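Esterase (Staphylococcus aureus subsp. aureus USA300_TCH1516, PDB 3D7R) is a putative esterase of the alpha/beta hydrolase fold that probably hydrolyses ester bonds in a substrate not yet identified. Local coordinates at residues A[273-276]-A[277-281]. Sequence-based numbering, arbitrary orientation.
Sequences MKLF and EQMML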
loop_
_atom_site.group_PDB
_atom_site.type_symbol
_atom_site.label_atom_id
_atom_site.label_comp_id
_atom_site.label_asym_id
_atom_site.label_seq_id
_atom_site.Cartn_x
_atom_site.Cartn_y
_atom_site.Cartn_z
HETATM N N MSE A 273 -3.815 -1.431 -13.505
HETATM C CA MSE A 273 -2.835 -2.487 -13.242
HETATM C C MSE A 273 -2.412 -3.195 -14.525
HETATM O O MSE A 273 -1.226 -3.490 -14.708
HETATM C CB MSE A 273 -3.345 -3.507 -12.202
HETATM C CG MSE A 273 -3.579 -2.892 -10.818
HETATM SE SE MSE A 273 -4.070 -4.302 -9.566
HETATM C CE MSE A 273 -5.931 -4.557 -10.057
ATOM N N LYS A 274 -3.369 -3.473 -15.407
ATOM C CA LYS A 274 -3.036 -4.106 -16.689
ATOM C C LYS A 274 -2.198 -3.173 -17.556
ATOM O O LYS A 274 -1.269 -3.620 -18.231
ATOM C CB LYS A 274 -4.299 -4.542 -17.453
ATOM C CG LYS A 274 -5.106 -5.691 -16.783
ATOM C CD LYS A 274 -4.340 -7.016 -16.756
ATOM C CE LYS A 274 -4.633 -7.864 -17.978
ATOM N NZ LYS A 274 -3.756 -9.076 -17.973
ATOM N N LEU A 275 -2.530 -1.879 -17.541
ATOM C CA LEU A 275 -1.740 -0.872 -18.266
ATOM C C LEU A 275 -0.310 -0.765 -17.723
ATOM O O LEU A 275 0.674 -0.769 -18.489
ATOM C CB LEU A 275 -2.424 0.494 -18.216
ATOM C CG LEU A 275 -1.690 1.665 -18.888
ATOM C CD1 LEU A 275 -1.310 1.352 -20.362
ATOM C CD2 LEU A 275 -2.543 2.923 -18.803
ATOM N N PHE A 276 -0.188 -0.674 -16.404
ATOM C CA PHE A 276 1.139 -0.693 -15.773
ATOM C C PHE A 276 1.933 -1.959 -16.160
ATOM O O PHE A 276 3.113 -1.889 -16.502
ATOM C CB PHE A 276 1.000 -0.586 -14.261
ATOM C CG PHE A 276 2.310 -0.687 -13.511
ATOM C CD1 PHE A 276 3.258 0.342 -13.593
ATOM C CD2 PHE A 276 2.563 -1.784 -12.674
ATOM C CE1 PHE A 276 4.463 0.264 -12.888
ATOM C CE2 PHE A 276 3.763 -1.873 -11.954
ATOM C CZ PHE A 276 4.709 -0.834 -12.058
ATOM N N GLU A 277 1.286 -3.120 -16.127
ATOM C CA GLU A 277 1.977 -4.337 -16.533
ATOM C C GLU A 277 2.505 -4.247 -17.975
ATOM O O GLU A 277 3.634 -4.676 -18.249
ATOM C CB GLU A 277 1.081 -5.558 -16.366
ATOM C CG GLU A 277 1.771 -6.865 -16.762
ATOM C CD GLU A 277 0.813 -8.041 -16.886
ATOM O OE1 GLU A 277 -0.372 -7.867 -17.248
ATOM O OE2 GLU A 277 1.272 -9.157 -16.629
ATOM N N GLN A 278 1.689 -3.727 -18.896
ATOM C CA GLN A 278 2.102 -3.551 -20.298
ATOM C C GLN A 278 3.319 -2.626 -20.419
ATOM O O GLN A 278 4.259 -2.900 -21.181
ATOM C CB GLN A 278 0.930 -3.023 -21.144
ATOM C CG GLN A 278 -0.115 -4.109 -21.532
ATOM C CD GLN A 278 0.485 -5.198 -22.410
ATOM O OE1 GLN A 278 1.178 -4.904 -23.375
ATOM N NE2 GLN A 278 0.217 -6.458 -22.082
HETATM N N MSE A 279 3.312 -1.528 -19.653
HETATM C CA MSE A 279 4.447 -0.599 -19.660
HETATM C C MSE A 279 5.743 -1.249 -19.124
HETATM O O MSE A 279 6.813 -1.053 -19.682
HETATM C CB MSE A 279 4.120 0.678 -18.865
HETATM C CG MSE A 279 2.987 1.495 -19.448
HETATM SE SE MSE A 279 2.413 2.830 -18.107
HETATM C CE MSE A 279 4.064 3.822 -17.973
HETATM N N MSE A 280 5.636 -2.002 -18.037
HETATM C CA MSE A 280 6.791 -2.760 -17.490
HETATM C C MSE A 280 7.371 -3.743 -18.519
HETATM O O MSE A 280 8.593 -3.819 -18.727
HETATM C CB MSE A 280 6.353 -3.520 -16.233
HETATM C CG MSE A 280 5.955 -2.590 -15.082
HETATM SE SE MSE A 280 7.559 -1.791 -14.249
HETATM C CE MSE A 280 8.189 -3.372 -13.337
ATOM N N LEU A 281 6.479 -4.490 -19.167
ATOM C CA LEU A 281 6.854 -5.460 -20.188
ATOM C C LEU A 281 7.575 -4.785 -21.352
ATOM O O LEU A 281 8.657 -5.221 -21.761
ATOM C CB LEU A 281 5.600 -6.207 -20.664
ATOM C CG LEU A 281 5.024 -7.168 -19.602
ATOM C CD1 LEU A 281 3.668 -7.692 -20.081
ATOM C CD2 LEU A 281 5.996 -8.315 -19.303
HETATM O O HOH W 1 -1.278 -6.518 -19.264
#
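The carbonyl oxygen of Lys-274 takes two bonds: the backbone N of Gln-278 donates to Lys-274 O at 3.0 Å, and an ordered water donates to Lys-274 O at 3.1 Å. The same water donates to Glu-277 OE1, its oxygen 2.6 Å from Glu-277 OE1, and accepts from Gln-278 NE2, tying two side chains to one backbone carbonyl. A bend at chi2 (-63°) helps turn the Gln-278 side-chain amide to the water. Glu-277 instead runs out extended, alongside Lys-274 and pointing the same way, and the salt bridge from Lys-274 NZ to Glu-277 OE1 is long, 3.7 Å. The water-bridged carboxylate oxygen thus faces the ammonium group as well, which would be expected to favour its charged form. These groups lie on helix 270-282, the crossover helix of the beta-alpha-beta unit that links strands 259-264 and 287-292 at one border of the alpha/beta hydrolase sheet. On its buried side, CG of Met-280, a selenomethionine, lies over one face of the Phe-276 ring, 3.8 Å from the ring centroid, in a CH-pi contact offset toward the rim. The bend at chi2 (-75°) brings Met-280 SE obliquely beside the same ring, 4.4 Å from its centroid, a Met-aromatic contact. The backbone bond from Met-280 N to Phe-276 O, 3.0 Å, joins the same two residues. Met-261 and Ile-287 of the flanking strands touch the phenyl group, and Val-259 packs on Met-280.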